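Local coordinates for oxidoreductase, short chain dehydrogenase/reductase family protein (Collinsella aerofaciens, PDB 5FYD) that reduces the 7-oxo group of 7-oxo-lithocholate with NADPH to give ursodeoxycholate, working as a homodimer of the short-chain dehydrogenase/reductase family, at residues A[89-101]-A[150-162]. Sequence-based numbering, arbitrary orientation. Where two conformers were deposited one is given.
Sequences SYVACLHSFGKIQ and SPWNGQYGAGKAF
Gly98 N gives a nearly straight hydrogen bond to Trp152 O (2.8 Å, 175° at the hydrogen) where the extended 89-101 backbone, having run past Lys160 and Tyr156 of the helix with His95 CA 5.1 Å from Tyr156 CA, reaches the type II turn Ser150-Asn153. Ser96 N also donates to Asn153 OD1 at 3.1 Å, from somewhat out of the amide plane. The His95 imidazole lies face to face on the phenol of Tyr156, centroids 4.1 Å and planes 18° apart. CD2 of His95 sits over the middle of the Tyr156 ring; with CG between its backbone N and carbonyl carbon (chi1 42°), the imidazole lies alongside Tyr156, pointing the same way. At the outer end, Phe97 and the Trp152 indole are nearly parallel but slid apart, touching through Phe97 CE1 and Trp152 CB, while the extended Lys99 chain brings its CE 3.5 Å from Trp152 NE1. At the inner end, Lys160 bends at chi2 and chi3 to bring NZ beside Cys93 CB, where two waters accept from it and donate to Val91 O and Ala92 O; Val141 O binds NZ directly. Tyr156 is the probable proton acceptor, and Lys160 probably assists it, as in related enzymes; the waters tie the Lys160 end of this Tyr-x-x-x-Lys motif to the loop beside the NADP-binding Glu18 and Phe67, and the ring stack joins Tyr156 to it. That loop leaves strand 85-90 of the Rossmann sheet and, held by Asn115 of helix 105-132 at Leu94 O, runs along helix 154-173; Ser196, Pro192 and Pro199 of the second subunit pack against His95, Phe97 and Tyr156.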
ATOM      1  N   SER A  89      -0.647  -6.916  23.220  1.00 10.58           N
ATOM      2  CA  SER A  89      -1.451  -6.817  21.994  1.00 10.29           C
ATOM      3  C   SER A  89      -0.683  -7.428  20.837  1.00 10.63           C
ATOM      4  O   SER A  89       0.449  -7.015  20.583  1.00 10.62           O
ATOM      5  CB  SER A  89      -1.810  -5.375  21.635  1.00 10.43           C
ATOM      6  OG  SER A  89      -2.524  -5.320  20.427  1.00 10.68           O
ATOM      7  N   TYR A  90      -1.315  -8.366  20.126  1.00 10.64           N
ATOM      8  CA  TYR A  90      -0.771  -8.872  18.880  1.00 11.14           C
ATOM      9  C   TYR A  90      -1.379  -8.104  17.712  1.00 11.92           C
ATOM     10  O   TYR A  90      -2.581  -8.224  17.449  1.00 12.26           O
ATOM     11  CB  TYR A  90      -0.995 -10.369  18.726  1.00 11.15           C
ATOM     12  CG  TYR A  90      -0.029 -10.965  17.736  1.00 11.04           C
ATOM     13  CD1 TYR A  90       1.241 -11.320  18.151  1.00 11.00           C
ATOM     14  CD2 TYR A  90      -0.354 -11.140  16.412  1.00 10.90           C
ATOM     15  CE1 TYR A  90       2.164 -11.858  17.295  1.00 11.48           C
ATOM     16  CE2 TYR A  90       0.565 -11.679  15.526  1.00 10.91           C
ATOM     17  CZ  TYR A  90       1.842 -12.036  15.974  1.00 10.96           C
ATOM     18  OH  TYR A  90       2.810 -12.579  15.124  1.00 11.27           O
ATOM     19  N   VAL A  91      -0.538  -7.292  17.067  1.00 12.39           N
ATOM     20  CA  VAL A  91      -0.937  -6.393  15.996  1.00 14.25           C
ATOM     21  C   VAL A  91      -0.377  -6.791  14.635  1.00 15.35           C
ATOM     22  O   VAL A  91      -0.970  -6.470  13.618  1.00 18.69           O
ATOM     23  CB  VAL A  91      -0.446  -4.941  16.276  1.00 15.42           C
ATOM     24  CG1 VAL A  91      -1.003  -3.973  15.226  1.00 16.41           C
ATOM     25  CG2 VAL A  91      -0.821  -4.509  17.668  1.00 15.36           C
ATOM     26  N   ALA A  92       0.744  -7.491  14.600  1.00 15.98           N
ATOM     27  CA  ALA A  92       1.416  -7.761  13.338  1.00 16.20           C
ATOM     28  C   ALA A  92       0.565  -8.624  12.439  1.00 17.32           C
ATOM     29  O   ALA A  92      -0.175  -9.481  12.920  1.00 16.75           O
ATOM     30  CB  ALA A  92       2.719  -8.469  13.583  1.00 16.79           C
ATOM     31  N   CYS A  93       0.677  -8.406  11.135  0.50 17.78           N
ATOM     32  CA  CYS A  93      -0.006  -9.245  10.170  0.50 19.26           C
ATOM     33  C   CYS A  93       0.746  -9.233   8.858  0.50 18.00           C
ATOM     34  O   CYS A  93       1.361  -8.224   8.484  0.50 18.19           O
ATOM     35  CB  CYS A  93      -1.442  -8.766   9.952  0.50 20.80           C
ATOM     36  SG  CYS A  93      -1.544  -7.300   8.913  0.50 25.86           S
ATOM     37  N   LEU A  94       0.670 -10.355   8.153  1.00 17.29           N
ATOM     38  CA  LEU A  94       1.325 -10.515   6.867  1.00 16.74           C
ATOM     39  C   LEU A  94       0.315 -11.096   5.909  1.00 16.84           C
ATOM     40  O   LEU A  94      -0.313 -12.116   6.189  1.00 15.53           O
ATOM     41  CB  LEU A  94       2.563 -11.409   6.971  1.00 16.22           C
ATOM     42  CG  LEU A  94       3.363 -11.614   5.682  1.00 16.70           C
ATOM     43  CD1 LEU A  94       3.879 -10.309   5.105  1.00 17.64           C
ATOM     44  CD2 LEU A  94       4.501 -12.599   5.902  1.00 16.83           C
ATOM     45  N   HIS A  95       0.174 -10.442   4.767  1.00 18.08           N
ATOM     46  CA  HIS A  95      -0.659 -10.969   3.694  1.00 20.28           C
ATOM     47  C   HIS A  95       0.067 -10.801   2.375  1.00 20.47           C
ATOM     48  O   HIS A  95       1.072 -10.102   2.281  1.00 22.36           O
ATOM     49  CB  HIS A  95      -2.057 -10.335   3.690  1.00 22.92           C
ATOM     50  CG  HIS A  95      -2.072  -8.852   3.924  1.00 25.74           C
ATOM     51  ND1 HIS A  95      -1.817  -7.938   2.925  1.00 28.47           N
ATOM     52  CD2 HIS A  95      -2.355  -8.126   5.036  1.00 28.23           C
ATOM     53  CE1 HIS A  95      -1.935  -6.712   3.409  1.00 27.74           C
ATOM     54  NE2 HIS A  95      -2.250  -6.798   4.690  1.00 28.22           N
ATOM     55  N   SER A  96      -0.421 -11.497   1.371  1.00 20.32           N
ATOM     56  CA  SER A  96       0.274 -11.549   0.099  1.00 21.41           C
ATOM     57  C   SER A  96      -0.722 -11.863  -0.982  1.00 20.22           C
ATOM     58  O   SER A  96      -1.358 -12.906  -0.953  1.00 19.96           O
ATOM     59  CB  SER A  96       1.354 -12.618   0.149  1.00 23.27           C
ATOM     60  OG  SER A  96       2.165 -12.525  -1.006  1.00 25.88           O
ATOM     61  N   PHE A  97      -0.850 -10.949  -1.936  1.00 19.75           N
ATOM     62  CA  PHE A  97      -1.785 -11.104  -3.023  1.00 19.56           C
ATOM     63  C   PHE A  97      -1.431 -12.324  -3.872  1.00 18.16           C
ATOM     64  O   PHE A  97      -0.264 -12.570  -4.165  1.00 17.50           O
ATOM     65  CB  PHE A  97      -1.811  -9.843  -3.904  1.00 20.84           C
ATOM     66  CG  PHE A  97      -2.543 -10.034  -5.202  1.00 23.61           C
ATOM     67  CD1 PHE A  97      -3.930 -10.031  -5.238  1.00 26.07           C
ATOM     68  CD2 PHE A  97      -1.844 -10.231  -6.388  1.00 26.57           C
ATOM     69  CE1 PHE A  97      -4.617 -10.232  -6.434  1.00 26.51           C
ATOM     70  CE2 PHE A  97      -2.527 -10.419  -7.588  1.00 27.75           C
ATOM     71  CZ  PHE A  97      -3.909 -10.425  -7.608  1.00 28.15           C
ATOM     72  N   GLY A  98      -2.457 -13.067  -4.252  1.00 17.12           N
ATOM     73  CA  GLY A  98      -2.340 -14.185  -5.168  1.00 17.22           C
ATOM     74  C   GLY A  98      -3.319 -15.273  -4.839  1.00 16.70           C
ATOM     75  O   GLY A  98      -3.669 -15.465  -3.663  1.00 16.06           O
ATOM     76  N   LYS A  99      -3.781 -15.991  -5.863  1.00 16.69           N
ATOM     77  CA  LYS A  99      -4.490 -17.243  -5.649  1.00 15.64           C
ATOM     78  C   LYS A  99      -3.576 -18.180  -4.870  1.00 14.92           C
ATOM     79  O   LYS A  99      -2.327 -18.037  -4.903  1.00 15.38           O
ATOM     80  CB  LYS A  99      -4.881 -17.921  -6.959  1.00 16.42           C
ATOM     81  CG  LYS A  99      -5.870 -17.146  -7.818  1.00 17.65           C
ATOM     82  CD  LYS A  99      -6.516 -18.053  -8.836  1.00 18.17           C
ATOM     83  CE  LYS A  99      -7.533 -17.317  -9.680  1.00 19.57           C
ATOM     84  NZ  LYS A  99      -8.167 -18.238 -10.668  1.00 20.14           N
ATOM     85  N   ILE A 100      -4.188 -19.143  -4.183  1.00 13.65           N
ATOM     86  CA  ILE A 100      -3.444 -20.084  -3.325  1.00 13.69           C
ATOM     87  C   ILE A 100      -2.253 -20.723  -4.070  1.00 14.07           C
ATOM     88  O   ILE A 100      -1.145 -20.728  -3.557  1.00 14.10           O
ATOM     89  CB  ILE A 100      -4.358 -21.162  -2.660  1.00 13.91           C
ATOM     90  CG1 ILE A 100      -3.552 -22.014  -1.659  1.00 13.71           C
ATOM     91  CG2 ILE A 100      -5.059 -22.056  -3.691  1.00 13.80           C
ATOM     92  CD1 ILE A 100      -4.332 -23.134  -1.011  1.00 13.32           C
ATOM     93  N   GLN A 101      -2.506 -21.225  -5.281  1.00 14.65           N
ATOM     94  CA  GLN A 101      -1.491 -21.930  -6.082  1.00 15.55           C
ATOM     95  C   GLN A 101      -0.377 -21.018  -6.636  1.00 16.96           C
ATOM     96  O   GLN A 101       0.688 -21.501  -7.007  1.00 17.79           O
ATOM     97  CB  GLN A 101      -2.159 -22.735  -7.232  1.00 16.01           C
ATOM     98  CG  GLN A 101      -2.754 -21.878  -8.342  1.00 16.08           C
ATOM     99  CD  GLN A 101      -4.205 -21.495  -8.122  1.00 16.49           C
ATOM    100  OE1 GLN A 101      -4.708 -21.484  -6.991  1.00 16.70           O
ATOM    101  NE2 GLN A 101      -4.890 -21.209  -9.200  1.00 17.63           N
ATOM    102  N   SER A 150     -11.211 -13.687   2.092  1.00 12.03           N
ATOM    103  CA  SER A 150     -10.431 -12.765   1.262  1.00 12.26           C
ATOM    104  C   SER A 150      -9.907 -13.469   0.006  1.00 12.52           C
ATOM    105  O   SER A 150      -8.714 -13.767  -0.094  1.00 12.19           O
ATOM    106  CB  SER A 150      -9.289 -12.139   2.072  1.00 12.48           C
ATOM    107  OG  SER A 150      -8.508 -13.120   2.740  1.00 12.78           O
ATOM    108  N   PRO A 151     -10.814 -13.763  -0.957  1.00 13.21           N
ATOM    109  CA  PRO A 151     -10.405 -14.282  -2.268  1.00 13.47           C
ATOM    110  C   PRO A 151      -9.258 -13.478  -2.862  1.00 14.17           C
ATOM    111  O   PRO A 151      -9.229 -12.253  -2.712  1.00 13.93           O
ATOM    112  CB  PRO A 151     -11.684 -14.114  -3.113  1.00 14.01           C
ATOM    113  CG  PRO A 151     -12.795 -14.247  -2.128  1.00 13.75           C
ATOM    114  CD  PRO A 151     -12.282 -13.552  -0.900  1.00 14.23           C
ATOM    115  N   TRP A 152      -8.301 -14.187  -3.477  1.00 14.36           N
ATOM    116  CA  TRP A 152      -7.046 -13.643  -4.033  1.00 14.85           C
ATOM    117  C   TRP A 152      -6.035 -13.179  -2.966  1.00 14.65           C
ATOM    118  O   TRP A 152      -5.002 -12.612  -3.284  1.00 14.52           O
ATOM    119  CB  TRP A 152      -7.296 -12.574  -5.126  1.00 15.15           C
ATOM    120  CG  TRP A 152      -7.666 -13.151  -6.474  1.00 15.94           C
ATOM    121  CD1 TRP A 152      -6.812 -13.425  -7.507  1.00 17.09           C
ATOM    122  CD2 TRP A 152      -8.967 -13.560  -6.919  1.00 16.88           C
ATOM    123  NE1 TRP A 152      -7.498 -13.956  -8.565  1.00 17.15           N
ATOM    124  CE2 TRP A 152      -8.822 -14.039  -8.244  1.00 17.09           C
ATOM    125  CE3 TRP A 152     -10.249 -13.507  -6.359  1.00 17.17           C
ATOM    126  CZ2 TRP A 152      -9.910 -14.501  -9.001  1.00 18.10           C
ATOM    127  CZ3 TRP A 152     -11.321 -13.986  -7.097  1.00 18.14           C
ATOM    128  CH2 TRP A 152     -11.145 -14.476  -8.413  1.00 17.86           C
ATOM    129  N   ASN A 153      -6.333 -13.450  -1.695  1.00 14.68           N
ATOM    130  CA  ASN A 153      -5.413 -13.199  -0.596  1.00 15.32           C
ATOM    131  C   ASN A 153      -5.862 -14.065   0.587  1.00 13.71           C
ATOM    132  O   ASN A 153      -6.025 -13.586   1.713  1.00 13.27           O
ATOM    133  CB  ASN A 153      -5.410 -11.705  -0.230  1.00 16.63           C
ATOM    134  CG  ASN A 153      -4.139 -11.267   0.489  1.00 19.46           C
ATOM    135  OD1 ASN A 153      -3.427 -12.056   1.084  1.00 18.55           O
ATOM    136  ND2 ASN A 153      -3.836  -9.973   0.404  1.00 24.29           N
ATOM    137  N   GLY A 154      -6.087 -15.335   0.296  1.00 13.07           N
ATOM    138  CA  GLY A 154      -6.795 -16.260   1.184  1.00 13.06           C
ATOM    139  C   GLY A 154      -6.270 -16.334   2.610  1.00 13.80           C
ATOM    140  O   GLY A 154      -7.051 -16.356   3.586  1.00 12.80           O
ATOM    141  N   GLN A 155      -4.948 -16.332   2.754  1.00 14.02           N
ATOM    142  CA  GLN A 155      -4.374 -16.412   4.101  1.00 15.23           C
ATOM    143  C   GLN A 155      -4.567 -15.187   5.005  1.00 15.84           C
ATOM    144  O   GLN A 155      -4.457 -15.315   6.239  1.00 16.30           O
ATOM    145  CB  GLN A 155      -2.899 -16.810   4.048  1.00 15.52           C
ATOM    146  CG  GLN A 155      -2.676 -18.288   4.271  1.00 15.25           C
ATOM    147  CD  GLN A 155      -1.387 -18.577   5.012  1.00 14.20           C
ATOM    148  OE1 GLN A 155      -1.306 -18.461   6.220  1.00 15.40           O
ATOM    149  NE2 GLN A 155      -0.382 -18.984   4.279  1.00 13.27           N
ATOM    150  N   TYR A 156      -4.855 -14.021   4.429  1.00 16.12           N
ATOM    151  CA  TYR A 156      -5.207 -12.797   5.198  1.00 17.10           C
ATOM    152  C   TYR A 156      -6.394 -13.125   6.100  1.00 15.32           C
ATOM    153  O   TYR A 156      -6.284 -13.118   7.342  1.00 14.44           O
ATOM    154  CB  TYR A 156      -5.580 -11.631   4.244  1.00 19.18           C
ATOM    155  CG  TYR A 156      -5.703 -10.196   4.819  1.00 20.44           C
ATOM    156  CD1 TYR A 156      -5.662  -9.918   6.178  1.00 21.85           C
ATOM    157  CD2 TYR A 156      -5.827  -9.104   3.940  1.00 24.38           C
ATOM    158  CE1 TYR A 156      -5.742  -8.622   6.662  1.00 23.20           C
ATOM    159  CE2 TYR A 156      -5.939  -7.795   4.412  1.00 24.99           C
ATOM    160  CZ  TYR A 156      -5.884  -7.553   5.769  1.00 26.41           C
ATOM    161  OH  TYR A 156      -5.977  -6.243   6.231  1.00 28.88           O
ATOM    162  N   GLY A 157      -7.506 -13.476   5.475  1.00 13.05           N
ATOM    163  CA  GLY A 157      -8.710 -13.789   6.194  1.00 12.80           C
ATOM    164  C   GLY A 157      -8.559 -15.040   7.043  1.00 11.39           C
ATOM    165  O   GLY A 157      -9.085 -15.098   8.144  1.00 11.91           O
ATOM    166  N   ALA A 158      -7.848 -16.042   6.533  1.00 11.22           N
ATOM    167  CA  ALA A 158      -7.738 -17.310   7.263  1.00 10.81           C
ATOM    168  C   ALA A 158      -6.992 -17.088   8.579  1.00 10.87           C
ATOM    169  O   ALA A 158      -7.422 -17.552   9.638  1.00 11.63           O
ATOM    170  CB  ALA A 158      -7.046 -18.375   6.423  1.00 10.84           C
ATOM    171  N   GLY A 159      -5.841 -16.423   8.497  1.00 10.73           N
ATOM    172  CA  GLY A 159      -5.045 -16.102   9.664  1.00 10.59           C
ATOM    173  C   GLY A 159      -5.769 -15.173  10.618  1.00 10.58           C
ATOM    174  O   GLY A 159      -5.751 -15.386  11.843  1.00  9.70           O
ATOM    175  N   LYS A 160      -6.424 -14.140  10.080  1.00 10.69           N
ATOM    176  CA  LYS A 160      -7.169 -13.230  10.934  1.00 11.02           C
ATOM    177  C   LYS A 160      -8.361 -13.931  11.591  1.00 10.50           C
ATOM    178  O   LYS A 160      -8.703 -13.632  12.732  1.00  9.63           O
ATOM    179  CB  LYS A 160      -7.589 -11.960  10.188  1.00 12.26           C
ATOM    180  CG  LYS A 160      -6.436 -11.026   9.889  1.00 13.79           C
ATOM    181  CD  LYS A 160      -5.630 -10.743  11.157  1.00 15.54           C
ATOM    182  CE  LYS A 160      -5.070  -9.354  11.260  1.00 17.85           C
ATOM    183  NZ  LYS A 160      -4.198  -9.304  12.458  1.00 17.81           N
ATOM    184  N   ALA A 161      -8.967 -14.901  10.903  1.00  9.70           N
ATOM    185  CA  ALA A 161     -10.041 -15.693  11.525  1.00 10.13           C
ATOM    186  C   ALA A 161      -9.514 -16.572  12.658  1.00  9.90           C
ATOM    187  O   ALA A 161     -10.196 -16.794  13.675  1.00 10.27           O
ATOM    188  CB  ALA A 161     -10.756 -16.532  10.493  1.00 10.52           C
ATOM    189  N   PHE A 162      -8.314 -17.115  12.480  1.00  9.59           N
ATOM    190  CA  PHE A 162      -7.673 -17.882  13.561  1.00  9.40           C
ATOM    191  C   PHE A 162      -7.510 -16.996  14.800  1.00  9.19           C
ATOM    192  O   PHE A 162      -7.894 -17.364  15.929  1.00  9.27           O
ATOM    193  CB  PHE A 162      -6.320 -18.414  13.099  1.00  9.42           C
ATOM    194  CG  PHE A 162      -5.673 -19.337  14.077  1.00  9.77           C
ATOM    195  CD1 PHE A 162      -4.922 -18.848  15.126  1.00  9.90           C
ATOM    196  CD2 PHE A 162      -5.856 -20.712  13.955  1.00 10.22           C
ATOM    197  CE1 PHE A 162      -4.329 -19.706  16.030  1.00  9.94           C
ATOM    198  CE2 PHE A 162      -5.279 -21.568  14.844  1.00 10.08           C
ATOM    199  CZ  PHE A 162      -4.500 -21.075  15.877  1.00 10.07           C
TER
HETATM  200  O   HOH W   1      -3.484  -6.557  12.337  1.00 26.25           O
HETATM  201  O   HOH W   2      -2.098 -11.011  12.103  1.00 20.41           O